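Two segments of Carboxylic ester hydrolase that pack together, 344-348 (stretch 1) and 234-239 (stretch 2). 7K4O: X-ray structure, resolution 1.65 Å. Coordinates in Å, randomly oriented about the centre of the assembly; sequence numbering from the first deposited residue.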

ATOM      1  N   GLN A 344     -27.915 -19.436  11.006  1.00 65.95           N
ATOM      2  CA  GLN A 344     -27.890 -17.962  10.832  1.00 64.20           C
ATOM      3  C   GLN A 344     -26.471 -17.457  10.563  1.00 58.80           C
ATOM      4  O   GLN A 344     -25.491 -18.074  11.038  1.00 50.48           O
ATOM      5  CB  GLN A 344     -28.492 -17.294  12.059  1.00 67.29           C
ATOM      6  CG  GLN A 344     -29.973 -17.607  12.228  1.00 74.01           C
ATOM      7  CD  GLN A 344     -30.883 -16.426  12.006  1.00 75.17           C
ATOM      8  OE1 GLN A 344     -30.444 -15.282  11.979  1.00 85.38           O
ATOM      9  NE2 GLN A 344     -32.163 -16.706  11.830  1.00 81.03           N
ATOM     10  N   TRP A 345     -26.383 -16.360   9.825  1.00 54.86           N
ATOM     11  CA  TRP A 345     -25.107 -15.628   9.619  1.00 52.14           C
ATOM     12  C   TRP A 345     -24.838 -14.782  10.860  1.00 47.33           C
ATOM     13  O   TRP A 345     -25.790 -14.190  11.422  1.00 47.11           O
ATOM     14  CB  TRP A 345     -25.143 -14.790   8.337  1.00 50.37           C
ATOM     15  CG  TRP A 345     -25.182 -15.619   7.096  1.00 51.11           C
ATOM     16  CD1 TRP A 345     -26.300 -16.085   6.469  1.00 54.31           C
ATOM     17  CD2 TRP A 345     -24.061 -16.145   6.359  1.00 52.55           C
ATOM     18  NE1 TRP A 345     -25.948 -16.855   5.393  1.00 53.83           N
ATOM     19  CE2 TRP A 345     -24.583 -16.902   5.289  1.00 49.70           C
ATOM     20  CE3 TRP A 345     -22.667 -16.039   6.485  1.00 53.42           C
ATOM     21  CZ2 TRP A 345     -23.768 -17.522   4.344  1.00 49.44           C
ATOM     22  CZ3 TRP A 345     -21.858 -16.666   5.564  1.00 51.18           C
ATOM     23  CH2 TRP A 345     -22.406 -17.407   4.507  1.00 56.09           C
ATOM     24  N   GLY A 346     -23.577 -14.729  11.275  1.00 40.41           N
ATOM     25  CA  GLY A 346     -23.207 -14.012  12.497  1.00 39.11           C
ATOM     26  C   GLY A 346     -21.845 -13.341  12.379  1.00 39.95           C
ATOM     27  O   GLY A 346     -21.169 -13.448  11.317  1.00 37.90           O
ATOM     28  N   LEU A 347     -21.444 -12.718  13.479  1.00 39.93           N
ATOM     29  CA  LEU A 347     -20.216 -11.888  13.530  1.00 39.76           C
ATOM     30  C   LEU A 347     -19.000 -12.730  13.136  1.00 35.92           C
ATOM     31  O   LEU A 347     -18.811 -13.849  13.632  1.00 34.47           O
ATOM     32  CB  LEU A 347     -20.115 -11.325  14.947  1.00 41.38           C
ATOM     33  CG  LEU A 347     -18.857 -10.530  15.272  1.00 41.12           C
ATOM     34  CD1 LEU A 347     -18.817  -9.278  14.411  1.00 41.57           C
ATOM     35  CD2 LEU A 347     -18.854 -10.143  16.740  1.00 39.43           C
ATOM     36  N   ASP A 348     -18.143 -12.159  12.291  1.00 35.61           N
ATOM     37  CA  ASP A 348     -16.828 -12.737  11.940  1.00 37.15           C
ATOM     38  C   ASP A 348     -15.777 -11.628  12.104  1.00 32.47           C
ATOM     39  O   ASP A 348     -15.719 -10.757  11.213  1.00 34.16           O
ATOM     40  CB  ASP A 348     -16.862 -13.285  10.516  1.00 39.64           C
ATOM     41  CG  ASP A 348     -15.619 -14.079  10.154  1.00 44.54           C
ATOM     42  OD1 ASP A 348     -14.701 -14.185  11.000  1.00 40.77           O
ATOM     43  OD2 ASP A 348     -15.586 -14.594   9.017  1.00 53.91           O
TER
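Stretch 2, residues 234-239: YYPPPC

Stretch 2 crosses stretch 1 steeply: the touching parts run 111° apart, and the nearest CA atoms across the stretches, those of Gly346 and Tyr235, are 5.4 Å apart. No hydrogen bond joins the segments, so the contact rests on shape and on aromatic rings. Trp345, in an extended strand backbone, points its CA-to-CB bond toward stretch 2; with chi1 at m and chi2 at 89°, its indole presents one face to two successive prolines. Pro237 lies over the five-membered ring of Trp345, its CA 4.1 Å from the centroid and 5° off the normal, and Pro238 covers the six-membered ring of Trp345, its CD 3.6 Å from the centroid. The closest atoms there are Trp345 CZ3 and Pro238 CD, at 3.5 Å. Pro237, at the N-cap, has polyproline-like phi/psi (-57/139), Pro238 turns helical (-49/-38), and both lie over the same face, a CH-pi pairing that suits the polarised C-H bonds of proline.

Tyr235 makes the second part of the contact. Its CB, directed toward stretch 1, sits 3.4 Å from Trp345 O, and its m rotamer carries the ring along the backbone past Gly346 to Leu347. There Tyr235 CD1 is 3.6 Å from Leu347 N, while CE1 meets Leu347 CB at 3.8 Å. With chi1 t and chi2 p, Leu347 also holds its CD1 4.4 Å from Tyr235 CE1.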

ATOM      1  N   TYR A 234     -27.706  -6.762  12.676  1.00 38.09           N
ATOM      2  CA  TYR A 234     -27.998  -7.474  11.415  1.00 36.00           C
ATOM      3  C   TYR A 234     -26.685  -7.902  10.759  1.00 41.34           C
ATOM      4  O   TYR A 234     -25.813  -7.063  10.569  1.00 40.14           O
ATOM      5  CB  TYR A 234     -28.801  -6.585  10.475  1.00 37.68           C
ATOM      6  CG  TYR A 234     -29.125  -7.304   9.192  1.00 44.06           C
ATOM      7  CD1 TYR A 234     -30.045  -8.346   9.170  1.00 46.28           C
ATOM      8  CD2 TYR A 234     -28.503  -6.972   8.005  1.00 43.44           C
ATOM      9  CE1 TYR A 234     -30.342  -9.024   8.000  1.00 44.63           C
ATOM     10  CE2 TYR A 234     -28.803  -7.618   6.819  1.00 46.94           C
ATOM     11  CZ  TYR A 234     -29.713  -8.657   6.820  1.00 48.90           C
ATOM     12  OH  TYR A 234     -29.987  -9.265   5.640  1.00 49.93           O
ATOM     13  N   TYR A 235     -26.588  -9.170  10.417  1.00 37.18           N
ATOM     14  CA  TYR A 235     -25.401  -9.803   9.823  1.00 37.82           C
ATOM     15  C   TYR A 235     -25.730 -10.175   8.388  1.00 40.51           C
ATOM     16  O   TYR A 235     -26.219 -11.262   8.126  1.00 42.56           O
ATOM     17  CB  TYR A 235     -24.976 -10.949  10.725  1.00 39.96           C
ATOM     18  CG  TYR A 235     -24.653 -10.457  12.113  1.00 45.83           C
ATOM     19  CD1 TYR A 235     -23.410  -9.890  12.415  1.00 44.27           C
ATOM     20  CD2 TYR A 235     -25.623 -10.442  13.100  1.00 44.83           C
ATOM     21  CE1 TYR A 235     -23.122  -9.416  13.687  1.00 43.61           C
ATOM     22  CE2 TYR A 235     -25.364  -9.941  14.366  1.00 46.31           C
ATOM     23  CZ  TYR A 235     -24.114  -9.413  14.657  1.00 47.01           C
ATOM     24  OH  TYR A 235     -23.874  -8.896  15.890  1.00 45.45           O
ATOM     25  N   PRO A 236     -25.436  -9.311   7.396  1.00 38.92           N
ATOM     26  CA  PRO A 236     -25.811  -9.601   6.018  1.00 35.40           C
ATOM     27  C   PRO A 236     -25.100 -10.825   5.490  1.00 39.69           C
ATOM     28  O   PRO A 236     -23.897 -11.005   5.712  1.00 37.60           O
ATOM     29  CB  PRO A 236     -25.385  -8.372   5.216  1.00 36.05           C
ATOM     30  CG  PRO A 236     -25.200  -7.302   6.274  1.00 37.25           C
ATOM     31  CD  PRO A 236     -24.734  -8.023   7.524  1.00 39.09           C
ATOM     32  N   PRO A 237     -25.815 -11.742   4.796  1.00 42.20           N
ATOM     33  CA  PRO A 237     -25.137 -12.803   4.048  1.00 42.73           C
ATOM     34  C   PRO A 237     -24.180 -12.126   3.065  1.00 36.34           C
ATOM     35  O   PRO A 237     -24.530 -11.094   2.485  1.00 38.83           O
ATOM     36  CB  PRO A 237     -26.262 -13.538   3.298  1.00 45.75           C
ATOM     37  CG  PRO A 237     -27.512 -13.177   4.063  1.00 47.02           C
ATOM     38  CD  PRO A 237     -27.281 -11.785   4.627  1.00 44.76           C
ATOM     39  N   PRO A 238     -22.959 -12.649   2.872  1.00 38.17           N
ATOM     40  CA  PRO A 238     -22.017 -12.042   1.921  1.00 40.14           C
ATOM     41  C   PRO A 238     -22.653 -11.751   0.554  1.00 42.32           C
ATOM     42  O   PRO A 238     -22.390 -10.731  -0.049  1.00 37.37           O
ATOM     43  CB  PRO A 238     -20.931 -13.114   1.782  1.00 41.46           C
ATOM     44  CG  PRO A 238     -20.927 -13.791   3.136  1.00 41.45           C
ATOM     45  CD  PRO A 238     -22.392 -13.825   3.544  1.00 36.22           C
ATOM     46  N   CYS A 239     -23.534 -12.648   0.094  1.00 40.47           N
ATOM     47  CA  CYS A 239     -24.171 -12.528  -1.237  1.00 38.20           C
ATOM     48  C   CYS A 239     -25.020 -11.264  -1.304  1.00 35.38           C
ATOM     49  O   CYS A 239     -25.092 -10.639  -2.372  1.00 36.23           O
ATOM     50  CB  CYS A 239     -25.037 -13.760  -1.482  1.00 49.52           C
ATOM     51  SG  CYS A 239     -25.505 -13.924  -3.213  0.99 53.58           S
TER